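Local coordinates for staphylococcus aureus CymR (Staphylococcus aureus, PDB 3T8R), which probably acts as a dimeric, thiol-based oxidation-sensing transcriptional regulator of the Rrf2 winged-helix type, governing stress resistance and the oxidative response, at residues S95-S98 with Q103-L106; K22-G27 with V72-I77. One frame throughout, in Å; residues are numbered along the deposited sequence.

How the interactions relate
Interaction 2 comes first along the chain and is complete before interaction 1 begins. It sits in the winged helix-turn-helix domain, its centre about 13 Å from that of the chain, where the loop after helix 8-21 meets the loop that leads from strand 67-70 to helix 79-87. The centre of interaction 1 lies about 29 Å from that of the chain, on the opposite side, and the contact ties the loop before helix 101-119 to the first turns of that helix. The centres of the two contacts are about 41 Å apart and they do not touch. One thus joins two loops within the probable DNA-binding domain, whereas the other belongs to an outlying arm that reaches the second subunit.

Interaction 1: residues S95-S98 with Q103-L106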
ATOM      1  N   SER A  95       9.941  -9.517   0.732  1.00 41.84           N
ATOM      2  CA  SER A  95      10.877  -9.610   1.846  1.00 41.76           C
ATOM      3  C   SER A  95      12.316  -9.308   1.434  1.00 47.22           C
ATOM      4  O   SER A  95      12.790  -9.755   0.390  1.00 51.20           O
ATOM      5  CB  SER A  95      10.794 -10.991   2.510  1.00 46.23           C
ATOM      6  OG  SER A  95      11.516 -11.009   3.732  1.00 49.14           O
ATOM      7  N   ILE A  96      12.999  -8.533   2.268  1.00 44.12           N
ATOM      8  CA  ILE A  96      14.411  -8.229   2.082  1.00 41.06           C
ATOM      9  C   ILE A  96      15.121  -8.712   3.332  1.00 43.69           C
ATOM     10  O   ILE A  96      14.900  -8.189   4.423  1.00 39.77           O
ATOM     11  CB  ILE A  96      14.639  -6.722   1.908  1.00 39.88           C
ATOM     12  CG1 ILE A  96      14.033  -6.245   0.587  1.00 39.97           C
ATOM     13  CG2 ILE A  96      16.128  -6.396   1.985  1.00 37.21           C
ATOM     14  CD1 ILE A  96      14.038  -4.735   0.409  1.00 37.85           C
ATOM     15  N   GLU A  97      15.964  -9.722   3.179  1.00 42.03           N
ATOM     16  CA  GLU A  97      16.513 -10.412   4.341  1.00 48.58           C
ATOM     17  C   GLU A  97      17.340  -9.537   5.292  1.00 44.23           C
ATOM     18  O   GLU A  97      17.433  -9.836   6.483  1.00 45.31           O
ATOM     19  CB  GLU A  97      17.291 -11.658   3.908  1.00 47.85           C
ATOM     20  CG  GLU A  97      16.416 -12.896   3.760  1.00 51.77           C
ATOM     21  CD  GLU A  97      15.160 -12.645   2.935  1.00 55.38           C
ATOM     22  OE1 GLU A  97      15.227 -12.784   1.692  1.00 58.26           O
ATOM     23  OE2 GLU A  97      14.106 -12.313   3.528  1.00 49.54           O
ATOM     24  N   SER A  98      17.925  -8.456   4.783  1.00 41.44           N
ATOM     25  CA  SER A  98      18.747  -7.589   5.625  1.00 43.71           C
ATOM     26  C   SER A  98      17.935  -6.635   6.510  1.00 36.67           C
ATOM     27  O   SER A  98      18.454  -6.109   7.492  1.00 42.46           O
ATOM     28  CB  SER A  98      19.776  -6.810   4.786  1.00 40.37           C
ATOM     29  OG  SER A  98      19.168  -6.133   3.693  1.00 42.93           O
ATOM     30  N   GLN A 103      11.686  -2.872  11.206  1.00 21.21           N
ATOM     31  CA  GLN A 103      11.213  -2.396   9.908  1.00 21.90           C
ATOM     32  C   GLN A 103      10.265  -3.400   9.262  1.00 22.72           C
ATOM     33  O   GLN A 103       9.252  -3.024   8.673  1.00 20.31           O
ATOM     34  CB  GLN A 103      12.386  -2.097   8.984  1.00 23.01           C
ATOM     35  CG  GLN A 103      11.994  -1.520   7.640  1.00 24.83           C
ATOM     36  CD  GLN A 103      13.169  -0.888   6.931  1.00 28.17           C
ATOM     37  OE1 GLN A 103      14.173  -0.556   7.559  1.00 29.67           O
ATOM     38  NE2 GLN A 103      13.044  -0.692   5.625  1.00 29.59           N
ATOM     39  N   LYS A 104      10.594  -4.681   9.373  1.00 23.01           N
ATOM     40  CA  LYS A 104       9.671  -5.712   8.902  1.00 21.09           C
ATOM     41  C   LYS A 104       8.316  -5.582   9.595  1.00 23.56           C
ATOM     42  O   LYS A 104       7.277  -5.713   8.957  1.00 24.34           O
ATOM     43  CB  LYS A 104      10.245  -7.119   9.104  1.00 25.03           C
ATOM     44  CG  LYS A 104      11.333  -7.499   8.112  1.00 33.30           C
ATOM     45  CD  LYS A 104      11.888  -8.877   8.433  1.00 36.67           C
ATOM     46  CE  LYS A 104      13.164  -9.175   7.650  1.00 37.12           C
ATOM     47  NZ  LYS A 104      12.874  -9.740   6.301  1.00 46.96           N
ATOM     48  N   GLN A 105       8.319  -5.322  10.901  1.00 19.84           N
ATOM     49  CA  GLN A 105       7.069  -5.184  11.630  1.00 21.10           C
ATOM     50  C   GLN A 105       6.309  -3.926  11.218  1.00 22.25           C
ATOM     51  O   GLN A 105       5.079  -3.918  11.161  1.00 22.31           O
ATOM     52  CB  GLN A 105       7.296  -5.228  13.141  1.00 20.27           C
ATOM     53  CG  GLN A 105       6.026  -5.080  13.972  1.00 22.94           C
ATOM     54  CD  GLN A 105       4.980  -6.138  13.627  1.00 30.54           C
ATOM     55  OE1 GLN A 105       5.298  -7.163  13.018  1.00 30.03           O
ATOM     56  NE2 GLN A 105       3.731  -5.892  14.013  1.00 33.90           N
ATOM     57  N   LEU A 106       7.046  -2.862  10.924  1.00 21.87           N
ATOM     58  CA  LEU A 106       6.423  -1.641  10.423  1.00 20.36           C
ATOM     59  C   LEU A 106       5.600  -1.917   9.164  1.00 23.39           C
ATOM     60  O   LEU A 106       4.456  -1.479   9.054  1.00 24.08           O
ATOM     61  CB  LEU A 106       7.486  -0.583  10.124  1.00 22.29           C
ATOM     62  CG  LEU A 106       6.941   0.725   9.549  1.00 24.38           C
ATOM     63  CD1 LEU A 106       5.972   1.375  10.516  1.00 23.65           C
ATOM     64  CD2 LEU A 106       8.106   1.662   9.230  1.00 23.64           C
TER
HETATM   65  O   HOH W   1      11.552  -7.828   4.482  1.00 37.32           O
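Lys104 sends its ammonium group from the early part of helix 101-119 back to the loop that precedes it, where it meets Ser95, Ile96 and Glu97. This is a loop-to-helix tie at the surface, within the extended arm of an Rrf2-type regulator. Lys104 NZ donates a hydrogen bond to the backbone O of Ile96 over 3.2 Å. The donor stands well above the carbonyl plane, 63° out of it and off the lone-pair directions, so the attraction is probably largely electrostatic. Glu97 adds a long salt bridge, with OE2 4.0 Å from Lys104 NZ, its side chain running obliquely to that of the lysine. Ser95 OG is also 3.2 Å from Lys104 NZ, but the angle is too poor for a hydrogen bond.

The hydroxyl of Ser95 is instead turned to the carboxylate: Ser95 OG donates to Glu97 OE2 at 2.9 Å, meeting that oxygen nearly along its C-O axis. Glu97 starts out from the backbone facing away from the helix, and the bend at its second torsion (chi2 49°) brings the carboxylate back toward Ser95 and the lysine. A long, flexible lysine suits the other side, since its chain must span the gap between helix and loop; it runs extended until a last bend, chi4 -86°, places NZ. The acidic group would be expected to favour the charged form of the lysine.

Farther out, the second subunit holds the same region. Gln103 is hydrogen-bonded to Thr15 and to the backbone O of Arg11 of that subunit, and Ile96 packs on its Arg11. Within the tie itself, a water closes a bridge, accepting from Lys104 NZ at 3.0 Å and from Ile96 N at 2.7 Å.

Interaction 2: residues K22-G27 with V72-I77; sequences KKEGQG and VPAEEI
Glu24, Pro73 and Ala74 carry this contact, which joins two loops of the winged helix-turn-helix domain: the turn between helix 8-21 and strand 29-30, and the link from strand 67-70 of the wing to helix 79-87. Glu24 contributes more than half of the buried surface. Its side chain reaches straight across, with CG anti to the backbone N (chi1 -174°) and the chain extended beyond it, to bring the carboxylate against the other loop. There the two oxygens divide their tasks. Glu24 OE2 accepts a nearly straight hydrogen bond from Ala74 N, 3.1 Å long with an angle of 175° at the hydrogen, though the donor comes from above the carboxylate plane, 45° out of it. Glu24 OE1 rests against Pro73, 3.5 Å from its CA and 3.6 Å from its CB.

Each residue fits its place. Pro73 has no N-H to satisfy and presents its CA and CB to Glu24 OE1, then leads into the short 3-10 segment 74-76, whose first amide is the one Glu24 takes. Ala74 points its methyl toward Glu24, with CB 3.7 Å from Glu24 OE2; being small, it is also buried against Ala21 of helix 8-21 and against Leu123 and Lys124 of helix 123-127. Glu24 itself is the second residue of a type II beta turn, closed by the bond from Gln26 N to Lys23 O, and Gly25 follows it with the positive phi that such a turn needs and glycine accepts readily.

Beyond Ala74, a water links the carboxylate loosely to the next amide: it donates a weak hydrogen bond to Glu24 OE2 and accepts from Glu75 N at 3.0 Å.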
ATOM      1  N   LYS A  22     -25.332  -1.345  -7.262  1.00 30.36           N
ATOM      2  CA  LYS A  22     -26.193  -0.191  -7.493  1.00 32.45           C
ATOM      3  C   LYS A  22     -27.496  -0.590  -8.164  1.00 39.62           C
ATOM      4  O   LYS A  22     -28.397   0.230  -8.332  1.00 43.34           O
ATOM      5  CB  LYS A  22     -25.457   0.868  -8.310  1.00 36.34           C
ATOM      6  CG  LYS A  22     -24.516   1.686  -7.477  1.00 35.06           C
ATOM      7  CD  LYS A  22     -23.785   2.698  -8.329  1.00 37.50           C
ATOM      8  CE  LYS A  22     -22.805   3.494  -7.500  1.00 37.55           C
ATOM      9  NZ  LYS A  22     -23.482   4.505  -6.636  1.00 42.89           N
ATOM     10  N   LYS A  23     -27.593  -1.859  -8.536  1.00 37.52           N
ATOM     11  CA  LYS A  23     -28.778  -2.371  -9.202  1.00 41.96           C
ATOM     12  C   LYS A  23     -29.413  -3.536  -8.446  1.00 43.81           C
ATOM     13  O   LYS A  23     -30.376  -4.129  -8.927  1.00 47.87           O
ATOM     14  CB  LYS A  23     -28.427  -2.813 -10.624  1.00 41.94           C
ATOM     15  CG  LYS A  23     -28.099  -1.661 -11.563  1.00 44.40           C
ATOM     16  CD  LYS A  23     -29.350  -1.120 -12.257  1.00 48.70           C
ATOM     17  CE  LYS A  23     -30.001  -2.186 -13.134  1.00 49.95           C
ATOM     18  NZ  LYS A  23     -31.077  -1.651 -14.028  1.00 53.30           N
ATOM     19  N   GLU A  24     -28.888  -3.869  -7.267  1.00 41.62           N
ATOM     20  CA  GLU A  24     -29.350  -5.069  -6.567  1.00 43.24           C
ATOM     21  C   GLU A  24     -30.879  -5.200  -6.565  1.00 46.08           C
ATOM     22  O   GLU A  24     -31.589  -4.302  -6.117  1.00 51.20           O
ATOM     23  CB  GLU A  24     -28.812  -5.141  -5.133  1.00 42.92           C
ATOM     24  CG  GLU A  24     -29.159  -6.462  -4.445  1.00 40.92           C
ATOM     25  CD  GLU A  24     -28.825  -6.496  -2.957  1.00 43.26           C
ATOM     26  OE1 GLU A  24     -29.495  -7.271  -2.231  1.00 42.49           O
ATOM     27  OE2 GLU A  24     -27.898  -5.774  -2.511  1.00 33.10           O
ATOM     28  N   GLY A  25     -31.374  -6.321  -7.081  1.00 47.35           N
ATOM     29  CA  GLY A  25     -32.800  -6.591  -7.097  1.00 52.24           C
ATOM     30  C   GLY A  25     -33.565  -5.906  -8.219  1.00 55.32           C
ATOM     31  O   GLY A  25     -34.794  -5.851  -8.192  1.00 60.28           O
ATOM     32  N   GLN A  26     -32.842  -5.385  -9.206  1.00 56.14           N
ATOM     33  CA  GLN A  26     -33.469  -4.701 -10.337  1.00 54.20           C
ATOM     34  C   GLN A  26     -33.128  -5.350 -11.675  1.00 53.45           C
ATOM     35  O   GLN A  26     -33.007  -4.664 -12.693  1.00 59.21           O
ATOM     36  CB  GLN A  26     -33.043  -3.237 -10.376  1.00 50.15           C
ATOM     37  CG  GLN A  26     -33.320  -2.470  -9.112  1.00 50.08           C
ATOM     38  CD  GLN A  26     -32.789  -1.057  -9.191  1.00 54.98           C
ATOM     39  OE1 GLN A  26     -33.535  -0.114  -9.459  1.00 63.26           O
ATOM     40  NE2 GLN A  26     -31.487  -0.902  -8.975  1.00 54.15           N
ATOM     41  N   GLY A  27     -32.971  -6.666 -11.681  1.00 49.76           N
ATOM     42  CA  GLY A  27     -32.644  -7.364 -12.907  1.00 48.73           C
ATOM     43  C   GLY A  27     -31.148  -7.441 -13.129  1.00 51.28           C
ATOM     44  O   GLY A  27     -30.388  -7.671 -12.187  1.00 50.99           O
ATOM     45  N   VAL A  72     -25.490 -12.449  -3.781  1.00 23.44           N
ATOM     46  CA  VAL A  72     -25.454 -12.211  -2.354  1.00 26.13           C
ATOM     47  C   VAL A  72     -25.639 -10.714  -2.146  1.00 25.07           C
ATOM     48  O   VAL A  72     -25.098  -9.912  -2.914  1.00 27.61           O
ATOM     49  CB  VAL A  72     -24.098 -12.682  -1.787  1.00 29.29           C
ATOM     50  CG1 VAL A  72     -23.759 -11.981  -0.483  1.00 29.71           C
ATOM     51  CG2 VAL A  72     -24.117 -14.214  -1.626  1.00 27.45           C
ATOM     52  N   PRO A  73     -26.410 -10.326  -1.120  1.00 24.12           N
ATOM     53  CA  PRO A  73     -26.667  -8.898  -0.885  1.00 25.27           C
ATOM     54  C   PRO A  73     -25.402  -8.096  -0.616  1.00 22.92           C
ATOM     55  O   PRO A  73     -24.454  -8.598  -0.008  1.00 21.83           O
ATOM     56  CB  PRO A  73     -27.597  -8.885   0.339  1.00 30.01           C
ATOM     57  CG  PRO A  73     -27.589 -10.278   0.882  1.00 31.12           C
ATOM     58  CD  PRO A  73     -27.165 -11.197  -0.202  1.00 25.93           C
ATOM     59  N   ALA A  74     -25.398  -6.850  -1.079  1.00 21.06           N
ATOM     60  CA  ALA A  74     -24.209  -6.011  -0.991  1.00 22.02           C
ATOM     61  C   ALA A  74     -23.715  -5.823   0.439  1.00 23.63           C
ATOM     62  O   ALA A  74     -22.505  -5.679   0.673  1.00 21.59           O
ATOM     63  CB  ALA A  74     -24.462  -4.654  -1.645  1.00 22.66           C
ATOM     64  N   GLU A  75     -24.643  -5.806   1.388  1.00 22.23           N
ATOM     65  CA  GLU A  75     -24.298  -5.560   2.779  1.00 22.98           C
ATOM     66  C   GLU A  75     -23.512  -6.713   3.396  1.00 25.97           C
ATOM     67  O   GLU A  75     -22.915  -6.564   4.464  1.00 29.07           O
ATOM     68  CB  GLU A  75     -25.543  -5.230   3.616  1.00 28.46           C
ATOM     69  CG  GLU A  75     -26.470  -6.400   3.904  1.00 31.50           C
ATOM     70  CD  GLU A  75     -27.637  -6.004   4.805  1.00 36.78           C
ATOM     71  OE1 GLU A  75     -27.435  -5.147   5.687  1.00 38.76           O
ATOM     72  OE2 GLU A  75     -28.753  -6.540   4.635  1.00 40.45           O
ATOM     73  N   GLU A  76     -23.476  -7.846   2.704  1.00 24.36           N
ATOM     74  CA  GLU A  76     -22.758  -9.026   3.181  1.00 23.50           C
ATOM     75  C   GLU A  76     -21.369  -9.169   2.573  1.00 28.63           C
ATOM     76  O   GLU A  76     -20.651 -10.122   2.885  1.00 27.51           O
ATOM     77  CB  GLU A  76     -23.569 -10.299   2.885  1.00 28.50           C
ATOM     78  CG  GLU A  76     -24.850 -10.431   3.698  1.00 29.05           C
ATOM     79  CD  GLU A  76     -25.501 -11.805   3.575  1.00 34.75           C
ATOM     80  OE1 GLU A  76     -25.111 -12.577   2.684  1.00 31.30           O
ATOM     81  OE2 GLU A  76     -26.407 -12.111   4.374  1.00 41.26           O
ATOM     82  N   ILE A  77     -20.983  -8.240   1.697  1.00 24.12           N
ATOM     83  CA  ILE A  77     -19.737  -8.377   0.954  1.00 19.61           C
ATOM     84  C   ILE A  77     -18.831  -7.197   1.254  1.00 23.16           C
ATOM     85  O   ILE A  77     -19.279  -6.057   1.190  1.00 21.59           O
ATOM     86  CB  ILE A  77     -19.968  -8.365  -0.568  1.00 20.74           C
ATOM     87  CG1 ILE A  77     -20.982  -9.439  -0.976  1.00 22.52           C
ATOM     88  CG2 ILE A  77     -18.642  -8.551  -1.321  1.00 23.10           C
ATOM     89  CD1 ILE A  77     -21.329  -9.416  -2.446  1.00 22.50           C
TER
HETATM   90  O   HOH W   2     -27.488  -5.184   0.776  1.00 28.76           O